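Side-chain contacts in possible atls1-like light-inducible protein (Prochlorococcus marinus, PDB 2XCZ), which belongs to the macrophage migration inhibitory factor (MIF) family, small alpha/beta proteins that assemble as trimers, and is possibly light-inducible: residues 81-84 / 85-89; 65-69 / 70-74. All blocks are in the same frame, centred on the assembly; numbering follows the deposited sequence.

Contact 1 (81-84 / 85-89); sequences CGHI and EQNLG
Asn87 reaches back one helical turn to His83 at the C-terminal end of helix 72-88, the crossover helix of a beta-alpha-beta unit in this MIF-family fold. Its CG stands anti to the carbonyl carbon (chi1 -72°), which folds the amide back along the helix. ND2 then gives a hydrogen bond to His83 O at 2.9 Å, a bond that lies close to the plane of the amide. The backbone N of Asn87 bonds to the same oxygen, and the two donors come to it from opposite faces of the carbonyl plane, so His83 O is gripped twice by one residue.

Asn87 ND2 also lies over the centre of the His83 imidazole, 3.4 Å above the ring plane, with ring and amide turned 40° from each other. His83 is placed for this by its first torsion: CG is anti to the backbone N (chi1 -166°), and NE2 bonds to Leu19 O on helix 16-31, which helps to fix the ring's rotation.

Ile84 and Leu88 form the apolar counterpart one residue on. Ile84 is buried against strands 58-64 and 95-101, whereas Leu88 touches Leu19 and Val13. Between them Ile84 CG2 meets Leu88 CD1 at 3.9 Å, while Leu88 N bonds to Ile84 O at 2.8 Å.

Contact 2 (65-69 / 70-74); sequences IGALD and GSRTQ
Arg72, in the first turn of helix 72-88, folds its side chain back over the loop that leads into the helix and ends on the carbonyl of Ala67. Its CB lies 3.2 Å from Asp69 O and also packs against Leu68 CA. CG touches two carbonyl oxygens, nearly equally far from Asp69 O and Ala67 O. At this point the chain bends: chi2 of -85° turns it away from an extended course and brings CD to 3.4 Å from Ala67 O. NE and CZ pass the same oxygen at longer range. The end of the chain makes the polar contact, a hydrogen bond of 2.9 Å from Arg72 NH1 to Ala67 O. That oxygen lies at the edge of the guanidinium, only 5° out of its plane, whereas the C=O...N angle of 112° makes the approach to the carbonyl strongly bent, with NH1 also tilted out of the carbonyl plane. Arg72 NH1 also rests 3.5 Å from Ala67 CB.

Arg72 is itself the last residue of a type II' beta turn that begins at Asp69, closed by the backbone bond from Arg72 N to Asp69 O, 3.0 Å. Gly70 takes the second position of the turn, where the positive phi favours glycine. The turn ends the loop that, in this MIF-family fold, links strand 58-64 to helix 72-88, the helix of a beta-alpha-beta unit.

Beyond Arg72, the methyl CG2 of Thr73 approaches Leu68 CB at 4.1 Å. The Thr73 hydroxyl OG1 is hydrogen-bonded to Arg105 O of the second subunit. Leu68 O accepts a hydrogen bond from NH2 of that same Arg105.

In the fold
Both contacts use helix 72-88, contact 2 at its start and contact 1 at its end, with centres about 21 Å apart and nearest atoms about 8 Å apart. Each is partly buried, but the surroundings differ. Contact 1 joins successive turns of regular helix, and its inward side chains pack on helix 16-31 and the central sheet. Contact 2 lies farther from the chain's centre and joins a loop to the helix start. Both reach the second subunit, contact 1 by one packing contact of Cys81, contact 2 by several residues and by hydrogen bonds. In both, a side-chain N-H binds a backbone carbonyl: a neutral amide in 81-89, a guanidinium in 65-74. Contact 1 adds an Ile-Leu apolar pair, contact 2 a threonine methyl.

Contact 1 (81-84 / 85-89)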
ATOM      1  N   CYS A  81      13.279  11.000   5.036  1.00 11.15           N
ATOM      2  CA  CYS A  81      13.423  11.988   3.958  1.00 12.58           C
ATOM      3  C   CYS A  81      14.898  12.238   3.671  1.00 13.12           C
ATOM      4  O   CYS A  81      15.301  12.325   2.509  1.00 13.70           O
ATOM      5  CB  CYS A  81      12.714  13.296   4.291  1.00 12.19           C
ATOM      6  SG  CYS A  81      10.922  13.142   4.296  1.00 13.11           S
ATOM      7  N   GLY A  82      15.699  12.313   4.733  1.00 14.01           N
ATOM      8  CA  GLY A  82      17.144  12.512   4.577  1.00 14.27           C
ATOM      9  C   GLY A  82      17.829  11.366   3.849  1.00 14.51           C
ATOM     10  O   GLY A  82      18.640  11.589   2.927  1.00 14.84           O
ATOM     11  N   HIS A  83      17.486  10.141   4.243  1.00 14.15           N
ATOM     12  CA  HIS A  83      18.049   8.933   3.639  1.00 14.75           C
ATOM     13  C   HIS A  83      17.675   8.853   2.154  1.00 14.63           C
ATOM     14  O   HIS A  83      18.516   8.557   1.297  1.00 14.53           O
ATOM     15  CB  HIS A  83      17.560   7.689   4.394  1.00 14.25           C
ATOM     16  CG  HIS A  83      18.328   6.449   4.063  1.00 15.94           C
ATOM     17  ND1 HIS A  83      19.580   6.193   4.580  1.00 17.40           N
ATOM     18  CD2 HIS A  83      18.028   5.399   3.259  1.00 16.74           C
ATOM     19  CE1 HIS A  83      20.020   5.040   4.105  1.00 17.08           C
ATOM     20  NE2 HIS A  83      19.092   4.534   3.308  1.00 17.49           N
ATOM     21  N   ILE A  84      16.412   9.151   1.845  1.00 13.71           N
ATOM     22  CA  ILE A  84      15.937   9.086   0.471  1.00 14.05           C
ATOM     23  C   ILE A  84      16.529  10.200  -0.415  1.00 14.76           C
ATOM     24  O   ILE A  84      16.881   9.958  -1.566  1.00 14.66           O
ATOM     25  CB  ILE A  84      14.390   9.020   0.398  1.00 13.55           C
ATOM     26  CG1 ILE A  84      13.915   7.673   0.969  1.00 13.51           C
ATOM     27  CG2 ILE A  84      13.920   9.219  -1.040  1.00 14.06           C
ATOM     28  CD1 ILE A  84      12.436   7.600   1.283  1.00  9.83           C
ATOM     29  N   GLU A  85      16.636  11.405   0.136  1.00 15.61           N
ATOM     30  CA  GLU A  85      17.278  12.540  -0.523  1.00 17.40           C
ATOM     31  C   GLU A  85      18.695  12.187  -0.945  1.00 17.93           C
ATOM     32  O   GLU A  85      19.080  12.386  -2.093  1.00 17.81           O
ATOM     33  CB  GLU A  85      17.371  13.720   0.436  1.00 18.26           C
ATOM     34  CG  GLU A  85      16.288  14.743   0.313  1.00 22.02           C
ATOM     35  CD  GLU A  85      16.766  16.132   0.708  1.00 25.61           C
ATOM     36  OE1 GLU A  85      16.218  17.121   0.191  1.00 26.75           O
ATOM     37  OE2 GLU A  85      17.698  16.233   1.542  1.00 29.36           O
ATOM     38  N   GLN A  86      19.452  11.664   0.014  1.00 18.55           N
ATOM     39  CA  GLN A  86      20.863  11.304  -0.172  1.00 20.15           C
ATOM     40  C   GLN A  86      21.054  10.167  -1.192  1.00 20.18           C
ATOM     41  O   GLN A  86      21.911  10.255  -2.080  1.00 20.32           O
ATOM     42  CB  GLN A  86      21.461  10.939   1.195  1.00 20.53           C
ATOM     43  CG  GLN A  86      22.872  10.377   1.202  1.00 25.59           C
ATOM     44  CD  GLN A  86      23.909  11.437   1.497  1.00 30.82           C
ATOM     45  OE1 GLN A  86      24.422  11.530   2.617  1.00 33.65           O
ATOM     46  NE2 GLN A  86      24.218  12.256   0.497  1.00 32.56           N
ATOM     47  N   ASN A  87      20.239   9.120  -1.076  1.00 19.48           N
ATOM     48  CA  ASN A  87      20.445   7.887  -1.826  1.00 19.59           C
ATOM     49  C   ASN A  87      19.683   7.770  -3.148  1.00 19.17           C
ATOM     50  O   ASN A  87      20.140   7.085  -4.070  1.00 19.75           O
ATOM     51  CB  ASN A  87      20.150   6.692  -0.922  1.00 19.64           C
ATOM     52  CG  ASN A  87      21.219   6.498   0.136  1.00 21.44           C
ATOM     53  OD1 ASN A  87      22.286   5.954  -0.151  1.00 25.33           O
ATOM     54  ND2 ASN A  87      20.943   6.931   1.358  1.00 20.72           N
ATOM     55  N   LEU A  88      18.542   8.444  -3.252  1.00 18.80           N
ATOM     56  CA  LEU A  88      17.746   8.404  -4.485  1.00 18.39           C
ATOM     57  C   LEU A  88      17.701   9.732  -5.224  1.00 18.26           C
ATOM     58  O   LEU A  88      17.193   9.792  -6.336  1.00 18.87           O
ATOM     59  CB  LEU A  88      16.316   7.900  -4.212  1.00 18.07           C
ATOM     60  CG  LEU A  88      16.211   6.485  -3.645  1.00 17.82           C
ATOM     61  CD1 LEU A  88      14.753   6.165  -3.316  1.00 15.84           C
ATOM     62  CD2 LEU A  88      16.812   5.470  -4.625  1.00 17.90           C
ATOM     63  N   GLY A  89      18.226  10.782  -4.597  1.00 17.94           N
ATOM     64  CA  GLY A  89      18.231  12.119  -5.180  1.00 18.20           C
ATOM     65  C   GLY A  89      16.842  12.719  -5.309  1.00 18.31           C
ATOM     66  O   GLY A  89      16.595  13.535  -6.201  1.00 19.43           O
TER

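Contact 2 (65-69 / 70-74)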
ATOM      1  N   ILE A  65       4.142  -1.296  15.602  1.00 11.11           N
ATOM      2  CA  ILE A  65       3.345  -1.555  16.786  1.00 10.99           C
ATOM      3  C   ILE A  65       3.901  -0.617  17.856  1.00 11.29           C
ATOM      4  O   ILE A  65       4.965  -0.861  18.435  1.00 11.42           O
ATOM      5  CB  ILE A  65       3.394  -3.041  17.234  1.00 10.74           C
ATOM      6  CG1 ILE A  65       2.782  -3.959  16.171  1.00 11.33           C
ATOM      7  CG2 ILE A  65       2.633  -3.214  18.560  1.00 12.24           C
ATOM      8  CD1 ILE A  65       3.048  -5.441  16.421  1.00 11.32           C
ATOM      9  N   GLY A  66       3.174   0.464  18.092  1.00 11.25           N
ATOM     10  CA  GLY A  66       3.634   1.551  18.935  1.00 12.68           C
ATOM     11  C   GLY A  66       4.920   2.186  18.426  1.00 13.28           C
ATOM     12  O   GLY A  66       5.260   2.070  17.238  1.00 13.60           O
ATOM     13  N   ALA A  67       5.610   2.874  19.336  1.00 13.11           N
ATOM     14  CA  ALA A  67       6.906   3.516  19.086  1.00 13.81           C
ATOM     15  C   ALA A  67       6.808   4.769  18.211  1.00 13.43           C
ATOM     16  O   ALA A  67       7.822   5.260  17.712  1.00 13.93           O
ATOM     17  CB  ALA A  67       7.917   2.522  18.515  1.00 13.58           C
ATOM     18  N   LEU A  68       5.591   5.276  18.043  1.00 13.34           N
ATOM     19  CA  LEU A  68       5.358   6.456  17.215  1.00 13.32           C
ATOM     20  C   LEU A  68       4.731   7.584  18.033  1.00 13.67           C
ATOM     21  O   LEU A  68       3.936   8.372  17.526  1.00 14.32           O
ATOM     22  CB  LEU A  68       4.484   6.093  15.986  1.00 12.89           C
ATOM     23  CG  LEU A  68       5.111   5.076  15.017  1.00 12.49           C
ATOM     24  CD1 LEU A  68       4.108   4.665  13.955  1.00 11.71           C
ATOM     25  CD2 LEU A  68       6.373   5.658  14.366  1.00 11.98           C
ATOM     26  N   ASP A  69       5.123   7.666  19.301  1.00 14.31           N
ATOM     27  CA  ASP A  69       4.593   8.672  20.212  1.00 13.91           C
ATOM     28  C   ASP A  69       5.408   9.969  20.200  1.00 14.15           C
ATOM     29  O   ASP A  69       6.606   9.973  19.876  1.00 14.52           O
ATOM     30  CB  ASP A  69       4.548   8.099  21.635  1.00 14.23           C
ATOM     31  CG  ASP A  69       3.867   6.725  21.696  1.00 14.05           C
ATOM     32  OD1 ASP A  69       2.692   6.613  21.295  1.00 14.13           O
ATOM     33  OD2 ASP A  69       4.500   5.763  22.191  1.00 16.52           O
ATOM     34  N   GLY A  70       4.738  11.060  20.568  1.00 14.52           N
ATOM     35  CA  GLY A  70       5.374  12.366  20.718  1.00 14.53           C
ATOM     36  C   GLY A  70       6.061  12.788  19.440  1.00 14.59           C
ATOM     37  O   GLY A  70       5.436  12.830  18.384  1.00 14.74           O
ATOM     38  N   SER A  71       7.359  13.047  19.540  1.00 14.77           N
ATOM     39  CA  SER A  71       8.142  13.574  18.417  1.00 15.70           C
ATOM     40  C   SER A  71       8.584  12.514  17.406  1.00 15.35           C
ATOM     41  O   SER A  71       9.220  12.834  16.399  1.00 15.11           O
ATOM     42  CB  SER A  71       9.370  14.315  18.948  1.00 15.32           C
ATOM     43  OG  SER A  71      10.223  13.431  19.653  1.00 19.16           O
ATOM     44  N   ARG A  72       8.243  11.256  17.663  1.00 14.83           N
ATOM     45  CA  ARG A  72       8.737  10.152  16.847  1.00 14.48           C
ATOM     46  C   ARG A  72       8.411  10.240  15.355  1.00 13.90           C
ATOM     47  O   ARG A  72       9.288   9.973  14.525  1.00 13.38           O
ATOM     48  CB  ARG A  72       8.269   8.810  17.420  1.00 15.48           C
ATOM     49  CG  ARG A  72       9.120   8.300  18.564  1.00 16.33           C
ATOM     50  CD  ARG A  72      10.312   7.536  18.022  1.00 15.48           C
ATOM     51  NE  ARG A  72      11.197   7.089  19.097  1.00 17.36           N
ATOM     52  CZ  ARG A  72      11.077   5.941  19.757  1.00 18.39           C
ATOM     53  NH1 ARG A  72      10.110   5.077  19.463  1.00 18.48           N
ATOM     54  NH2 ARG A  72      11.940   5.649  20.717  1.00 19.00           N
ATOM     55  N   THR A  73       7.177  10.613  15.007  1.00 13.69           N
ATOM     56  CA  THR A  73       6.839  10.695  13.576  1.00 13.66           C
ATOM     57  C   THR A  73       7.634  11.806  12.898  1.00 13.97           C
ATOM     58  O   THR A  73       8.072  11.631  11.764  1.00 13.74           O
ATOM     59  CB  THR A  73       5.314  10.822  13.270  1.00 13.82           C
ATOM     60  OG1 THR A  73       4.802  12.019  13.864  1.00 13.68           O
ATOM     61  CG2 THR A  73       4.542   9.605  13.782  1.00 14.54           C
ATOM     62  N   GLN A  74       7.875  12.924  13.596  1.00 14.83           N
ATOM     63  CA  GLN A  74       8.794  13.950  13.065  1.00 15.47           C
ATOM     64  C   GLN A  74      10.226  13.421  12.874  1.00 14.85           C
ATOM     65  O   GLN A  74      10.850  13.643  11.829  1.00 14.69           O
ATOM     66  CB  GLN A  74       8.792  15.236  13.920  1.00 16.62           C
ATOM     67  CG  GLN A  74       7.653  16.198  13.577  1.00 21.35           C
ATOM     68  CD  GLN A  74       7.697  17.537  14.338  1.00 26.48           C
ATOM     69  OE1 GLN A  74       8.655  17.847  15.055  1.00 28.97           O
ATOM     70  NE2 GLN A  74       6.637  18.334  14.175  1.00 29.89           N
TER